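Local atomic coordinates of putative acyl-CoA thioester hydrolase YbhC (Escherichia coli K-12, PDB entry 3GRH), a protein that is a putative thioesterase and outer-membrane lipoprotein of the pectinesterase family that neither binds pectin nor shows pectinesterase activity. Residues K143-G151 / S187-F196; W197-L208 / R229-V240. All coordinates share one frame; numbering follows the deposited sequence.

Contact 1. Residues K143-G151 / S187-F196; sequences KIGLSLDGG and SIGVLCSAVF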
loop_
_atom_site.group_PDB
_atom_site.type_symbol
_atom_site.label_atom_id
_atom_site.label_comp_id
_atom_site.label_asym_id
_atom_site.label_seq_id
_atom_site.Cartn_x
_atom_site.Cartn_y
_atom_site.Cartn_z
ATOM N N LYS A 143 -14.816 2.442 11.236
ATOM C CA LYS A 143 -14.903 1.985 9.840
ATOM C C LYS A 143 -15.110 3.180 8.942
ATOM O O LYS A 143 -16.060 3.886 9.096
ATOM C CB LYS A 143 -16.076 1.071 9.646
ATOM C CG LYS A 143 -15.988 -0.216 10.455
ATOM C CD LYS A 143 -17.155 -1.133 10.234
ATOM C CE LYS A 143 -17.084 -2.493 10.875
ATOM N NZ LYS A 143 -17.388 -2.454 12.383
ATOM N N ILE A 144 -14.224 3.378 8.018
ATOM C CA ILE A 144 -14.295 4.432 7.023
ATOM C C ILE A 144 -14.514 3.765 5.682
ATOM O O ILE A 144 -13.777 2.853 5.324
ATOM C CB ILE A 144 -12.961 5.170 6.959
ATOM C CG1 ILE A 144 -12.719 5.884 8.281
ATOM C CG2 ILE A 144 -12.966 6.136 5.726
ATOM C CD1 ILE A 144 -11.274 6.488 8.283
ATOM N N GLY A 145 -15.584 4.087 4.978
ATOM C CA GLY A 145 -15.852 3.345 3.753
ATOM C C GLY A 145 -16.748 4.093 2.780
ATOM O O GLY A 145 -17.511 4.999 3.096
ATOM N N LEU A 146 -16.625 3.669 1.552
ATOM C CA LEU A 146 -17.511 4.094 0.455
ATOM C C LEU A 146 -17.287 3.049 -0.680
ATOM O O LEU A 146 -16.237 2.406 -0.689
ATOM C CB LEU A 146 -17.189 5.503 -0.073
ATOM C CG LEU A 146 -18.200 6.184 -0.922
ATOM C CD1 LEU A 146 -19.458 6.460 -0.096
ATOM C CD2 LEU A 146 -17.597 7.454 -1.527
ATOM N N SER A 147 -18.231 2.898 -1.598
ATOM C CA SER A 147 -18.067 2.014 -2.756
ATOM C C SER A 147 -17.744 2.849 -3.954
ATOM O O SER A 147 -18.556 3.649 -4.393
ATOM C CB SER A 147 -19.337 1.227 -3.045
ATOM O OG SER A 147 -19.639 0.365 -1.976
ATOM N N LEU A 148 -16.549 2.692 -4.518
ATOM C CA LEU A 148 -16.160 3.391 -5.719
ATOM C C LEU A 148 -15.391 2.463 -6.643
ATOM O O LEU A 148 -14.532 1.702 -6.211
ATOM C CB LEU A 148 -15.250 4.534 -5.424
ATOM C CG LEU A 148 -15.775 5.658 -4.574
ATOM C CD1 LEU A 148 -14.578 6.614 -4.258
ATOM C CD2 LEU A 148 -17.020 6.384 -5.196
ATOM N N ASP A 149 -15.746 2.469 -7.890
ATOM C CA ASP A 149 -15.162 1.572 -8.907
ATOM C C ASP A 149 -14.522 2.429 -9.993
ATOM O O ASP A 149 -15.143 3.330 -10.496
ATOM C CB ASP A 149 -16.277 0.742 -9.502
ATOM C CG ASP A 149 -15.832 -0.374 -10.499
ATOM O OD1 ASP A 149 -14.770 -0.356 -11.172
ATOM O OD2 ASP A 149 -16.641 -1.360 -10.659
ATOM N N GLY A 150 -13.297 2.120 -10.363
ATOM C CA GLY A 150 -12.622 2.839 -11.457
ATOM C C GLY A 150 -13.384 2.821 -12.751
ATOM O O GLY A 150 -13.232 3.711 -13.514
ATOM N N GLY A 151 -14.253 1.842 -12.952
ATOM C CA GLY A 151 -15.045 1.796 -14.126
ATOM C C GLY A 151 -16.265 2.680 -14.158
ATOM O O GLY A 151 -16.962 2.732 -15.205
ATOM N N SER A 187 -14.978 6.465 -18.001
ATOM C CA SER A 187 -14.758 5.899 -16.654
ATOM C C SER A 187 -13.823 6.816 -15.884
ATOM O O SER A 187 -12.996 7.530 -16.454
ATOM C CB SER A 187 -14.202 4.459 -16.776
ATOM O OG SER A 187 -15.077 3.600 -17.501
ATOM N N ILE A 188 -13.946 6.832 -14.566
ATOM C CA ILE A 188 -13.130 7.730 -13.766
ATOM C C ILE A 188 -11.687 7.244 -13.564
ATOM O O ILE A 188 -10.765 8.067 -13.362
ATOM C CB ILE A 188 -13.875 7.984 -12.429
ATOM C CG1 ILE A 188 -13.381 9.257 -11.753
ATOM C CG2 ILE A 188 -13.850 6.750 -11.545
ATOM C CD1 ILE A 188 -14.112 10.451 -12.227
ATOM N N GLY A 189 -11.471 5.932 -13.546
ATOM C CA GLY A 189 -10.140 5.347 -13.390
ATOM C C GLY A 189 -9.684 4.996 -11.997
ATOM O O GLY A 189 -10.209 5.535 -11.025
ATOM N N VAL A 190 -8.688 4.121 -11.893
ATOM C CA VAL A 190 -8.233 3.631 -10.567
ATOM C C VAL A 190 -7.753 4.774 -9.701
ATOM O O VAL A 190 -7.972 4.768 -8.450
ATOM C CB VAL A 190 -7.153 2.544 -10.733
ATOM C CG1 VAL A 190 -5.951 3.058 -11.490
ATOM C CG2 VAL A 190 -6.708 1.909 -9.374
ATOM N N LEU A 191 -7.049 5.736 -10.282
ATOM C CA LEU A 191 -6.471 6.841 -9.502
ATOM C C LEU A 191 -7.526 7.820 -8.943
ATOM O O LEU A 191 -7.149 8.819 -8.300
ATOM C CB LEU A 191 -5.426 7.626 -10.332
ATOM C CG LEU A 191 -4.131 6.849 -10.605
ATOM C CD1 LEU A 191 -3.053 7.753 -11.077
ATOM C CD2 LEU A 191 -3.603 6.133 -9.343
ATOM N N CYS A 192 -8.800 7.582 -9.192
ATOM C CA CYS A 192 -9.862 8.331 -8.576
ATOM C C CYS A 192 -10.769 7.458 -7.767
ATOM O O CYS A 192 -11.793 7.935 -7.265
ATOM C CB CYS A 192 -10.722 8.964 -9.624
ATOM S SG CYS A 192 -9.792 10.161 -10.649
ATOM N N SER A 193 -10.475 6.176 -7.639
ATOM C CA SER A 193 -11.413 5.269 -6.955
ATOM C C SER A 193 -11.152 5.145 -5.465
ATOM O O SER A 193 -11.797 4.390 -4.815
ATOM C CB SER A 193 -11.342 3.839 -7.568
ATOM O OG SER A 193 -10.072 3.240 -7.257
ATOM N N ALA A 194 -10.201 5.890 -4.920
ATOM C CA ALA A 194 -9.860 5.740 -3.505
ATOM C C ALA A 194 -10.868 6.285 -2.552
ATOM O O ALA A 194 -11.290 7.441 -2.736
ATOM C CB ALA A 194 -8.409 6.342 -3.191
ATOM N N VAL A 195 -11.137 5.564 -1.471
ATOM C CA VAL A 195 -12.002 6.074 -0.383
ATOM C C VAL A 195 -11.219 7.092 0.431
ATOM O O VAL A 195 -11.719 8.136 0.785
ATOM C CB VAL A 195 -12.516 4.908 0.513
ATOM C CG1 VAL A 195 -13.302 5.478 1.706
ATOM C CG2 VAL A 195 -13.344 3.916 -0.337
ATOM N N PHE A 196 -9.998 6.730 0.811
ATOM C CA PHE A 196 -9.117 7.553 1.621
ATOM C C PHE A 196 -7.933 7.849 0.735
ATOM O O PHE A 196 -7.232 6.944 0.316
ATOM C CB PHE A 196 -8.685 6.781 2.887
ATOM C CG PHE A 196 -8.102 7.591 3.929
ATOM C CD1 PHE A 196 -8.783 7.830 5.134
ATOM C CD2 PHE A 196 -6.919 8.186 3.760
ATOM C CE1 PHE A 196 -8.229 8.588 6.098
ATOM C CE2 PHE A 196 -6.364 9.045 4.771
ATOM C CZ PHE A 196 -7.061 9.207 5.924
#

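Contact 2. Residues W197-L208 / R229-V240; sequences WSQNNGLQLQNL and RTDGDQVQINNV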
loop_
_atom_site.group_PDB
_atom_site.type_symbol
_atom_site.label_atom_id
_atom_site.label_comp_id
_atom_site.label_asym_id
_atom_site.label_seq_id
_atom_site.Cartn_x
_atom_site.Cartn_y
_atom_site.Cartn_z
ATOM N N TRP A 197 -7.717 9.128 0.446
ATOM C CA TRP A 197 -6.596 9.561 -0.409
ATOM C C TRP A 197 -5.881 10.674 0.271
ATOM O O TRP A 197 -6.438 11.684 0.606
ATOM C CB TRP A 197 -7.141 10.058 -1.713
ATOM C CG TRP A 197 -6.197 10.655 -2.682
ATOM C CD1 TRP A 197 -4.840 10.570 -2.678
ATOM C CD2 TRP A 197 -6.535 11.406 -3.870
ATOM N NE1 TRP A 197 -4.328 11.261 -3.742
ATOM C CE2 TRP A 197 -5.343 11.822 -4.447
ATOM C CE3 TRP A 197 -7.736 11.889 -4.394
ATOM C CZ2 TRP A 197 -5.302 12.597 -5.591
ATOM C CZ3 TRP A 197 -7.694 12.589 -5.551
ATOM C CH2 TRP A 197 -6.511 12.964 -6.125
ATOM N N SER A 198 -4.624 10.405 0.551
ATOM C CA SER A 198 -3.743 11.403 1.177
ATOM C C SER A 198 -2.591 11.802 0.317
ATOM O O SER A 198 -1.977 10.950 -0.276
ATOM C CB SER A 198 -3.205 10.849 2.447
ATOM O OG SER A 198 -2.309 11.749 3.102
ATOM N N GLN A 199 -2.340 13.124 0.269
ATOM C CA GLN A 199 -1.080 13.636 -0.227
ATOM C C GLN A 199 -0.269 14.267 0.884
ATOM O O GLN A 199 0.731 14.966 0.640
ATOM C CB GLN A 199 -1.313 14.667 -1.299
ATOM C CG GLN A 199 -2.112 14.111 -2.444
ATOM C CD GLN A 199 -1.754 14.796 -3.677
ATOM O OE1 GLN A 199 -1.648 16.037 -3.707
ATOM N NE2 GLN A 199 -1.411 14.012 -4.695
ATOM N N ASN A 200 -0.680 14.117 2.123
ATOM C CA ASN A 200 -0.017 14.776 3.268
ATOM C C ASN A 200 1.297 14.048 3.608
ATOM O O ASN A 200 1.333 12.852 3.939
ATOM C CB ASN A 200 -1.005 14.654 4.451
ATOM C CG ASN A 200 -0.609 15.377 5.670
ATOM O OD1 ASN A 200 -0.334 14.761 6.740
ATOM N ND2 ASN A 200 -0.492 16.682 5.556
ATOM N N ASN A 201 2.409 14.800 3.581
ATOM C CA ASN A 201 3.651 14.279 4.074
ATOM C C ASN A 201 3.516 14.139 5.551
ATOM O O ASN A 201 3.013 15.041 6.239
ATOM C CB ASN A 201 4.823 15.197 3.746
ATOM C CG ASN A 201 5.126 15.308 2.281
ATOM O OD1 ASN A 201 4.805 14.447 1.461
ATOM N ND2 ASN A 201 5.762 16.443 1.939
ATOM N N GLY A 202 3.990 13.041 6.080
ATOM C CA GLY A 202 3.800 12.914 7.498
ATOM C C GLY A 202 2.522 12.386 8.011
ATOM O O GLY A 202 2.378 12.344 9.236
ATOM N N LEU A 203 1.619 11.981 7.158
ATOM C CA LEU A 203 0.348 11.332 7.600
ATOM C C LEU A 203 0.666 10.172 8.494
ATOM O O LEU A 203 1.539 9.370 8.195
ATOM C CB LEU A 203 -0.386 10.828 6.391
ATOM C CG LEU A 203 -1.768 10.238 6.696
ATOM C CD1 LEU A 203 -2.803 11.358 6.833
ATOM C CD2 LEU A 203 -2.108 9.249 5.523
ATOM N N GLN A 204 -0.087 10.062 9.596
ATOM C CA GLN A 204 -0.040 8.925 10.470
ATOM C C GLN A 204 -1.438 8.407 10.638
ATOM O O GLN A 204 -2.333 9.182 10.891
ATOM C CB GLN A 204 0.487 9.376 11.805
ATOM C CG GLN A 204 1.941 9.732 11.746
ATOM C CD GLN A 204 2.501 10.202 13.078
ATOM O OE1 GLN A 204 1.808 10.530 14.054
ATOM N NE2 GLN A 204 3.829 10.284 13.121
ATOM N N LEU A 205 -1.645 7.115 10.448
ATOM C CA LEU A 205 -2.961 6.433 10.638
ATOM C C LEU A 205 -2.783 5.307 11.637
ATOM O O LEU A 205 -1.817 4.606 11.583
ATOM C CB LEU A 205 -3.468 5.830 9.352
ATOM C CG LEU A 205 -3.701 6.763 8.210
ATOM C CD1 LEU A 205 -4.206 6.015 6.986
ATOM C CD2 LEU A 205 -4.709 7.895 8.526
ATOM N N GLN A 206 -3.675 5.228 12.597
ATOM C CA GLN A 206 -3.590 4.189 13.610
ATOM C C GLN A 206 -4.979 3.731 14.061
ATOM O O GLN A 206 -5.830 4.572 14.341
ATOM C CB GLN A 206 -2.779 4.681 14.775
ATOM C CG GLN A 206 -2.560 3.614 15.855
ATOM C CD GLN A 206 -1.510 3.990 16.843
ATOM O OE1 GLN A 206 -1.835 4.602 17.925
ATOM N NE2 GLN A 206 -0.267 3.660 16.550
ATOM N N ASN A 207 -5.168 2.425 14.264
ATOM C CA ASN A 207 -6.302 1.895 14.981
ATOM C C ASN A 207 -7.633 2.213 14.344
ATOM O O ASN A 207 -8.603 2.616 14.967
ATOM C CB ASN A 207 -6.309 2.262 16.468
ATOM C CG ASN A 207 -7.258 1.396 17.260
ATOM O OD1 ASN A 207 -7.336 0.149 17.022
ATOM N ND2 ASN A 207 -7.863 1.972 18.286
ATOM N N LEU A 208 -7.733 1.965 13.038
ATOM C CA LEU A 208 -8.956 2.170 12.291
ATOM C C LEU A 208 -8.994 1.268 11.075
ATOM O O LEU A 208 -8.036 0.580 10.799
ATOM C CB LEU A 208 -9.182 3.594 11.864
ATOM C CG LEU A 208 -8.045 4.357 11.293
ATOM C CD1 LEU A 208 -7.835 3.982 9.845
ATOM C CD2 LEU A 208 -8.257 5.802 11.442
ATOM N N ARG A 229 -5.214 5.262 -0.664
ATOM C CA ARG A 229 -4.159 5.761 -1.530
ATOM C C ARG A 229 -3.320 6.743 -0.774
ATOM O O ARG A 229 -3.865 7.645 -0.116
ATOM C CB ARG A 229 -4.753 6.444 -2.690
ATOM C CG ARG A 229 -3.775 7.154 -3.553
ATOM C CD ARG A 229 -4.285 7.704 -4.815
ATOM N NE ARG A 229 -3.321 8.600 -5.468
ATOM C CZ ARG A 229 -3.646 9.366 -6.500
ATOM N NH1 ARG A 229 -4.858 9.306 -7.047
ATOM N NH2 ARG A 229 -2.763 10.217 -6.948
ATOM N N THR A 230 -2.010 6.575 -0.818
ATOM C CA THR A 230 -1.135 7.523 -0.141
ATOM C C THR A 230 -0.042 7.961 -1.101
ATOM O O THR A 230 0.559 7.148 -1.763
ATOM C CB THR A 230 -0.635 7.046 1.226
ATOM O OG1 THR A 230 0.278 8.002 1.780
ATOM C CG2 THR A 230 0.079 5.738 1.136
ATOM N N ASP A 231 0.147 9.277 -1.192
ATOM C CA ASP A 231 1.183 9.871 -2.088
ATOM C C ASP A 231 2.245 10.642 -1.291
ATOM O O ASP A 231 3.267 11.066 -1.883
ATOM C CB ASP A 231 0.533 10.900 -3.066
ATOM C CG ASP A 231 -0.619 10.377 -3.882
ATOM O OD1 ASP A 231 -0.807 9.139 -3.948
ATOM O OD2 ASP A 231 -1.381 11.262 -4.451
ATOM N N GLY A 232 2.051 10.817 0.020
ATOM C CA GLY A 232 2.953 11.590 0.849
ATOM C C GLY A 232 4.233 10.851 1.203
ATOM O O GLY A 232 4.311 9.632 1.167
ATOM N N ASP A 233 5.241 11.605 1.570
ATOM C CA ASP A 233 6.506 11.015 2.127
ATOM C C ASP A 233 6.384 10.965 3.606
ATOM O O ASP A 233 5.746 11.786 4.257
ATOM C CB ASP A 233 7.686 11.868 1.727
ATOM C CG ASP A 233 9.054 11.286 2.026
ATOM O OD1 ASP A 233 9.290 10.073 1.929
ATOM O OD2 ASP A 233 10.000 12.155 2.292
ATOM N N GLN A 234 7.117 10.038 4.224
ATOM C CA GLN A 234 7.212 9.877 5.651
ATOM C C GLN A 234 5.854 9.535 6.252
ATOM O O GLN A 234 5.529 10.085 7.283
ATOM C CB GLN A 234 7.945 11.019 6.359
ATOM C CG GLN A 234 9.394 11.112 5.933
ATOM C CD GLN A 234 10.197 12.163 6.684
ATOM O OE1 GLN A 234 9.782 12.698 7.723
ATOM N NE2 GLN A 234 11.381 12.323 6.260
ATOM N N VAL A 235 5.126 8.583 5.646
ATOM C CA VAL A 235 3.819 8.201 6.081
ATOM C C VAL A 235 3.927 6.954 6.953
ATOM O O VAL A 235 4.673 6.067 6.619
ATOM C CB VAL A 235 2.936 7.965 4.914
ATOM C CG1 VAL A 235 1.588 7.269 5.229
ATOM C CG2 VAL A 235 2.767 9.265 4.141
ATOM N N GLN A 236 3.201 6.926 8.058
ATOM C CA GLN A 236 3.213 5.798 8.981
ATOM C C GLN A 236 1.826 5.290 9.173
ATOM O O GLN A 236 0.940 6.057 9.511
ATOM C CB GLN A 236 3.808 6.130 10.337
ATOM C CG GLN A 236 5.257 6.560 10.263
ATOM C CD GLN A 236 5.719 7.134 11.582
ATOM O OE1 GLN A 236 5.896 6.349 12.534
ATOM N NE2 GLN A 236 5.952 8.471 11.638
ATOM N N ILE A 237 1.618 4.006 8.943
ATOM C CA ILE A 237 0.281 3.376 9.095
ATOM C C ILE A 237 0.498 2.237 10.070
ATOM O O ILE A 237 1.321 1.320 9.778
ATOM C CB ILE A 237 -0.165 2.846 7.735
ATOM C CG1 ILE A 237 -0.438 4.033 6.829
ATOM C CG2 ILE A 237 -1.400 2.033 7.909
ATOM C CD1 ILE A 237 -0.543 3.671 5.388
ATOM N N ASN A 238 -0.156 2.288 11.245
ATOM C CA ASN A 238 0.104 1.317 12.295
ATOM C C ASN A 238 -1.210 0.756 12.812
ATOM O O ASN A 238 -2.127 1.494 13.142
ATOM C CB ASN A 238 0.908 1.923 13.448
ATOM C CG ASN A 238 1.114 0.939 14.542
ATOM O OD1 ASN A 238 0.633 1.130 15.699
ATOM N ND2 ASN A 238 1.769 -0.158 14.207
ATOM N N ASN A 239 -1.314 -0.563 12.869
ATOM C CA ASN A 239 -2.541 -1.224 13.417
ATOM C C ASN A 239 -3.772 -0.747 12.724
ATOM O O ASN A 239 -4.728 -0.289 13.355
ATOM C CB ASN A 239 -2.651 -1.009 14.918
ATOM C CG ASN A 239 -3.639 -1.946 15.579
ATOM O OD1 ASN A 239 -3.875 -3.065 15.096
ATOM N ND2 ASN A 239 -4.271 -1.454 16.648
ATOM N N VAL A 240 -3.755 -0.819 11.392
ATOM C CA VAL A 240 -4.886 -0.434 10.519
ATOM C C VAL A 240 -5.340 -1.644 9.764
ATOM O O VAL A 240 -4.523 -2.462 9.341
ATOM C CB VAL A 240 -4.505 0.765 9.620
ATOM C CG1 VAL A 240 -5.517 1.043 8.464
ATOM C CG2 VAL A 240 -4.333 2.000 10.446
HETATM O O HOH W 1 0.082 10.710 2.361
HETATM O O HOH W 2 -6.614 -1.426 19.154
#

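Contact 1. Residues K143-G151 / S187-F196
Ile144, Leu146 and Leu148 pack against the segment from Ser193 to Phe196, in a buried, largely apolar contact that joins a strand of the parallel beta-helix, with the loop that follows it, to the loop that leads back into this helix after a helical excursion. The excursion includes helix 154-161 and helix 174-181, and the Cys180-Cys192 disulfide ties the returning loop to the latter. Val195 carries much of the packing. With CG1 anti to the backbone N (chi1 175°), its two methyls lie along the backbone of Gly145 and Leu146: CG1 is 3.9 Å from Gly145 C and CG2 3.3 Å from Leu146 O. Beyond the backbone, Val195 CG1 meets Ile144 CG2 at 4.1 Å. Exchanging this residue for an alanine would probably open a gap beside the Gly145-Leu146 backbone and leave Ile144 CG2 without this apolar neighbour. Ile144 also sends CD1 to the edge of the Phe196 ring, whereas Leu148 lays CB 3.5 Å from Ser193 O and its CD1 close to the carbonyl oxygen of Ala194; Val161 of helix 154-161 also touches Leu148.

Farther along, the backbones close in at Gly150, where a beta carbon would crowd Val190 N and Gly189 C. Gly189 has its own reason: at phi 93° a beta carbon would press on Ile188 O. An Asx turn shapes the approach, Asp149 OD1 accepting from Gly151 N at 2.9 Å while OD2 bonds to His223. Ser193 OG bends back to Val190 O, which also accepts from Ser193 N, and bonds Val226 N as well. The two segments are joined where Gly189 N donates to Gly150 O at 2.8 Å, in the carbonyl plane and on a lone pair.

Contact 2. Residues W197-L208 / R229-V240
The indole of Trp197 carries the guanidinium of Arg229 flat over one face, centres 3.9 Å apart and planes 23° from parallel, while Asp231 OD2 stands at its edge in the ring plane. Arg229 is extended from CG to NE, which lets CD cover the five-membered ring and NH1, bonded to Asn258 OD1, reach toward the rim. At the guanidinium edge, Asp231 OD1 takes Arg229 NE on its syn lone pair, a salt bridge of 3.0 Å. Asp231 OD2 accepts an almost straight bond from Trp197 NE1 above the carboxylate plane (3.0 Å) and another from Gln199 NE2 on the anti lone pair (2.8 Å); Gln199 OE1 bonds Tyr175 OH. An aspartate suits this place: one carboxylate gathers several donors from both segments, and Thr252 OG1 too.

A beta carbon on Gly232 would clash with Asn200 O. Farther along, strands 204-206 and 235-238 run parallel, the axes of these short segments 4.7 Å apart, as successive coils of a beta-helix do. Leu205 CD1 packs against Ile237 CG1 at 4.3 Å, and a water bridges Ser198 OG and Thr230 OG1.

Strands 115-123 and 130-134 adjoin the 197-208 side, Thr230 and Ile237 meet strand 249-251, and helix 174-181 packs on Trp197.

Contacts 1 and 2 follow one another along the chain, their centres about 17 Å apart, and the join falls between Phe196 and Trp197. Phe196 O probably accepts a hydrogen bond from Arg229 N (2.8 Å), continuing the parallel pairing of contact 2 back into contact 1. Side chains meet as well: Phe196 CZ lies 3.7 Å from Leu205 CD2, and Ala194 CB packs on Arg229 CB. Contact 1 is also near the predicted nucleophile: the side chain of Val190 is about 8 Å from that of Asp280, and about 11 Å from that of Arg340, a probable substrate-binding residue by analogy with relatives. Contact 2 lies away from both and belongs to the beta-helix framework.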